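Local coordinates for protein gluconate kinase (Lactobacillus acidophilus, PDB 3LL3) that probably phosphorylates a sugar or sugar acid such as gluconate or xylulose with ATP, as an FGGY-family carbohydrate kinase, at residues L477-E480 and I481-A484; L138-K141 and N142-E146. All coordinates share one frame; numbering follows the deposited sequence.

Contact 1: residues L477-E480 and I481-A484; sequences LYCE and IRNA
Ile481 N, Arg482 N, Asn483 N and Ala484 N each donate to the carbonyl four residues earlier, from Leu477 O to Glu480 O, in regular alpha-helical bonds of which Arg482 N to Tyr478 O, 3.0 Å, is the straightest at 167°. One turn apart on the apolar side, Leu477 and Ile481 lie side by side and point the same way, with Leu477 CD1 4.1 Å from Ile481 CD1; branched aliphatic chains suit this buried strip, which packs against Phe492 of the second subunit. They form an i,i+4 pair on helix 465-485, the closing helix of this FGGY kinase of the actin-like ATPase clan. The helix also rests on strand 335-337, where Leu477 and Tyr478 touch Ile335, and the Tyr478 ring meets that of Phe378 on helix 365-388, the planes at about 40°. On the more polar side, Cys479 packs over one face of the Arg482 guanidinium. The arginine chain leaves with CG anti to its backbone nitrogen (chi1 158°), then bends at chi2 and chi3, which puts Arg482 NH1 3.6 Å from Cys479 CB and Arg482 NH2 3.7 Å from Cys479 SG. A small, weakly polar cysteine lets the flat cation settle this close. Two bonds fix its rotation: Arg482 NH1 donates to Asn483 OD1 at 2.8 Å, the acceptor lying near the guanidinium plane, while Arg482 NH2 forms a salt bridge with Asp382 OD2.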
loop_
_atom_site.group_PDB
_atom_site.type_symbol
_atom_site.label_atom_id
_atom_site.label_comp_id
_atom_site.label_asym_id
_atom_site.label_seq_id
_atom_site.Cartn_x
_atom_site.Cartn_y
_atom_site.Cartn_z
ATOM N N LEU A 477 4.230 14.165 -3.121
ATOM C CA LEU A 477 3.312 13.237 -2.460
ATOM C C LEU A 477 4.004 11.887 -2.214
ATOM O O LEU A 477 3.827 11.281 -1.163
ATOM C CB LEU A 477 2.045 13.039 -3.293
ATOM C CG LEU A 477 1.032 12.002 -2.794
ATOM C CD1 LEU A 477 0.569 12.319 -1.388
ATOM C CD2 LEU A 477 -0.151 11.924 -3.755
ATOM N N TYR A 478 4.794 11.425 -3.184
ATOM C CA TYR A 478 5.572 10.196 -3.014
ATOM C C TYR A 478 6.456 10.313 -1.766
ATOM O O TYR A 478 6.532 9.385 -0.968
ATOM C CB TYR A 478 6.436 9.947 -4.252
ATOM C CG TYR A 478 7.430 8.803 -4.140
ATOM C CD1 TYR A 478 7.115 7.526 -4.608
ATOM C CD2 TYR A 478 8.675 9.000 -3.554
ATOM C CE1 TYR A 478 8.031 6.477 -4.509
ATOM C CE2 TYR A 478 9.590 7.962 -3.444
ATOM C CZ TYR A 478 9.269 6.706 -3.915
ATOM O OH TYR A 478 10.195 5.705 -3.777
ATOM N N CYS A 479 7.116 11.457 -1.609
ATOM C CA CYS A 479 7.992 11.695 -0.468
ATOM C C CYS A 479 7.216 11.814 0.846
ATOM O O CYS A 479 7.726 11.453 1.913
ATOM C CB CYS A 479 8.843 12.942 -0.695
ATOM S SG CYS A 479 10.009 12.756 -2.052
ATOM N N GLU A 480 5.999 12.338 0.769
ATOM C CA GLU A 480 5.154 12.431 1.955
ATOM C C GLU A 480 4.814 11.037 2.468
ATOM O O GLU A 480 4.904 10.786 3.664
ATOM C CB GLU A 480 3.879 13.218 1.672
ATOM C CG GLU A 480 4.085 14.722 1.714
ATOM C CD GLU A 480 4.326 15.237 3.123
ATOM O OE1 GLU A 480 3.561 14.834 4.030
ATOM O OE2 GLU A 480 5.277 16.037 3.322
ATOM N N ILE A 481 4.443 10.132 1.561
ATOM C CA ILE A 481 4.050 8.775 1.952
ATOM C C ILE A 481 5.262 7.991 2.476
ATOM O O ILE A 481 5.189 7.279 3.481
ATOM C CB ILE A 481 3.379 8.022 0.782
ATOM C CG1 ILE A 481 2.173 8.811 0.256
ATOM C CG2 ILE A 481 2.975 6.615 1.199
ATOM C CD1 ILE A 481 1.210 9.303 1.325
ATOM N N ARG A 482 6.395 8.149 1.809
ATOM C CA ARG A 482 7.638 7.544 2.289
ATOM C C ARG A 482 7.984 8.026 3.701
ATOM O O ARG A 482 8.315 7.219 4.591
ATOM C CB ARG A 482 8.776 7.810 1.297
ATOM C CG ARG A 482 10.156 7.710 1.865
ATOM C CD ARG A 482 10.695 9.107 2.143
ATOM N NE ARG A 482 11.559 9.529 1.071
ATOM C CZ ARG A 482 11.907 10.787 0.814
ATOM N NH1 ARG A 482 11.454 11.796 1.542
ATOM N NH2 ARG A 482 12.722 11.026 -0.194
ATOM N N ASN A 483 7.888 9.337 3.908
ATOM C CA ASN A 483 8.152 9.911 5.216
ATOM C C ASN A 483 7.198 9.356 6.269
ATOM O O ASN A 483 7.600 9.070 7.395
ATOM C CB ASN A 483 8.054 11.441 5.176
ATOM C CG ASN A 483 9.187 12.091 4.377
ATOM O OD1 ASN A 483 10.204 11.456 4.063
ATOM N ND2 ASN A 483 9.008 13.367 4.043
ATOM N N ALA A 484 5.929 9.218 5.903
ATOM C CA ALA A 484 4.906 8.822 6.879
ATOM C C ALA A 484 5.174 7.418 7.392
ATOM O O ALA A 484 4.929 7.111 8.555
ATOM C CB ALA A 484 3.513 8.907 6.267
#

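Contact 2: residues L138-K141 and N142-E146; sequences LWLK and NKKTE
Trp139 meets Lys143 and Lys144 at a helix-to-helix junction within the range of the N-terminal FGGY family domain, where helix 133-143 ends and the chain passes through Lys144 into helix 145-150. The aliphatic part of Lys143 lies over one face of the indole in a CH-pi contact: Lys143 CG is 3.7 Å from the centroid of the five-membered ring of Trp139 and 20° off its normal. The two side chains cross at about a right angle, with Lys143 CD 3.2 Å from Trp139 NE1. The lysine chain bends at chi2, chi3 and chi4, and its amino group is carried off from the ring; lysine suits this exposed place because its methylenes can lie on an aromatic ring while its charge stays at the surface. Trp139 has CG anti to the backbone nitrogen (chi1 -175°); although its CB bond points away, the ring end is carried toward the following turn, and it also touches Cys103 and Ile107. An alanine in place of Trp139 is likely to leave the methylenes of Lys143 without their aromatic support and to open a gap beside Ile107.

As the helix runs out, Asn142 N makes two weak bonds, to Leu138 O (3.2 Å) and to Trp139 O (3.2 Å), and Asn142 CB lies 3.6 Å from Leu138 O; a polar amide suits this exposed position. Trp139 O also accepts from Lys143 N. Lys144, the first residue to leave helical geometry and also the N-cap position of helix 145-150, still donates from its own N to Leu140 O, 2.8 Å away. Its side chain, bent at chi2 and chi4, runs alongside the tryptophan, Lys144 CD reaching 4.1 Å from Trp139 CH2. At its root the buried Leu140 is an apolar neighbour: Leu140 CD2 lies 4.0 Å from Lys144 CB.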
loop_
_atom_site.group_PDB
_atom_site.type_symbol
_atom_site.label_atom_id
_atom_site.label_comp_id
_atom_site.label_asym_id
_atom_site.label_seq_id
_atom_site.Cartn_x
_atom_site.Cartn_y
_atom_site.Cartn_z
ATOM N N LEU A 138 35.948 -6.106 11.207
ATOM C CA LEU A 138 35.576 -5.906 12.592
ATOM C C LEU A 138 34.784 -7.100 13.126
ATOM O O LEU A 138 35.023 -7.559 14.254
ATOM C CB LEU A 138 34.758 -4.629 12.731
ATOM C CG LEU A 138 35.540 -3.330 12.576
ATOM C CD1 LEU A 138 34.593 -2.156 12.611
ATOM C CD2 LEU A 138 36.571 -3.214 13.692
ATOM N N TRP A 139 33.844 -7.601 12.324
ATOM C CA TRP A 139 33.075 -8.782 12.709
ATOM C C TRP A 139 33.982 -10.005 12.838
ATOM O O TRP A 139 33.897 -10.752 13.814
ATOM C CB TRP A 139 31.976 -9.080 11.694
ATOM C CG TRP A 139 31.086 -10.219 12.125
ATOM C CD1 TRP A 139 30.037 -10.157 13.003
ATOM C CD2 TRP A 139 31.164 -11.583 11.692
ATOM N NE1 TRP A 139 29.461 -11.402 13.142
ATOM C CE2 TRP A 139 30.131 -12.291 12.344
ATOM C CE3 TRP A 139 31.993 -12.271 10.805
ATOM C CZ2 TRP A 139 29.918 -13.654 12.146
ATOM C CZ3 TRP A 139 31.784 -13.629 10.613
ATOM C CH2 TRP A 139 30.754 -14.305 11.280
ATOM N N LEU A 140 34.844 -10.214 11.849
ATOM C CA LEU A 140 35.767 -11.351 11.880
ATOM C C LEU A 140 36.683 -11.311 13.107
ATOM O O LEU A 140 36.913 -12.329 13.763
ATOM C CB LEU A 140 36.610 -11.399 10.610
ATOM C CG LEU A 140 35.877 -11.822 9.328
ATOM C CD1 LEU A 140 36.684 -11.475 8.094
ATOM C CD2 LEU A 140 35.572 -13.308 9.363
ATOM N N LYS A 141 37.195 -10.124 13.412
ATOM C CA LYS A 141 38.090 -9.920 14.556
ATOM C C LYS A 141 37.420 -10.238 15.899
ATOM O O LYS A 141 38.086 -10.627 16.857
ATOM C CB LYS A 141 38.599 -8.473 14.534
ATOM C CG LYS A 141 39.301 -7.969 15.805
ATOM C CD LYS A 141 39.998 -6.636 15.504
ATOM C CE LYS A 141 39.792 -5.629 16.618
ATOM N NZ LYS A 141 38.396 -5.662 17.121
ATOM N N ASN A 142 36.101 -10.061 15.969
ATOM C CA ASN A 142 35.359 -10.309 17.198
ATOM C C ASN A 142 34.805 -11.733 17.273
ATOM O O ASN A 142 34.791 -12.337 18.345
ATOM C CB ASN A 142 34.221 -9.292 17.354
ATOM C CG ASN A 142 33.429 -9.481 18.647
ATOM O OD1 ASN A 142 32.256 -9.882 18.624
ATOM N ND2 ASN A 142 34.066 -9.186 19.785
ATOM N N LYS A 143 34.366 -12.276 16.138
ATOM C CA LYS A 143 33.644 -13.550 16.152
ATOM C C LYS A 143 34.386 -14.737 15.526
ATOM O O LYS A 143 33.967 -15.885 15.681
ATOM C CB LYS A 143 32.261 -13.400 15.504
ATOM C CG LYS A 143 31.551 -12.112 15.853
ATOM C CD LYS A 143 30.055 -12.326 16.103
ATOM C CE LYS A 143 29.738 -12.409 17.593
ATOM N NZ LYS A 143 30.528 -13.492 18.239
ATOM N N LYS A 144 35.471 -14.460 14.813
ATOM C CA LYS A 144 36.261 -15.505 14.175
ATOM C C LYS A 144 37.725 -15.248 14.482
ATOM O O LYS A 144 38.547 -15.095 13.576
ATOM C CB LYS A 144 36.037 -15.507 12.658
ATOM C CG LYS A 144 35.160 -16.643 12.132
ATOM C CD LYS A 144 33.785 -16.636 12.761
ATOM C CE LYS A 144 33.010 -17.900 12.412
ATOM N NZ LYS A 144 32.669 -17.994 10.957
ATOM N N THR A 145 38.045 -15.191 15.773
ATOM C CA THR A 145 39.378 -14.797 16.220
ATOM C C THR A 145 40.505 -15.632 15.612
ATOM O O THR A 145 41.607 -15.126 15.363
ATOM C CB THR A 145 39.489 -14.850 17.759
ATOM O OG1 THR A 145 40.863 -14.691 18.139
ATOM C CG2 THR A 145 38.969 -16.186 18.297
ATOM N N GLU A 146 40.229 -16.909 15.382
ATOM C CA GLU A 146 41.246 -17.823 14.872
ATOM C C GLU A 146 41.742 -17.393 13.487
ATOM O O GLU A 146 42.943 -17.161 13.288
ATOM C CB GLU A 146 40.706 -19.256 14.832
ATOM C CG GLU A 146 41.695 -20.280 14.314
ATOM C CD GLU A 146 42.789 -20.587 15.320
ATOM O OE1 GLU A 146 42.537 -21.392 16.244
ATOM O OE2 GLU A 146 43.903 -20.031 15.185
#

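How the contacts relate
Contact 2 comes first along the chain, within the range of the N-terminal FGGY family domain, and contact 1 follows much later on the final helix. Their centres are 40 Å apart and their nearest atoms about 28 Å, so neither touches the other. Both are local, joining residues of successive helical turns, and each centre lies about 27 Å from the centre of the chain. Neither belongs to the xylulose or ATP pockets; in contact 1, the side chain of Tyr478 is about 14 Å from a bound 1-deoxy-D-xylulose-5-phosphate. Their surroundings differ: residues 477-484 pack partly against the second subunit, whereas no other protein chain of the assembly touches residues 138-146.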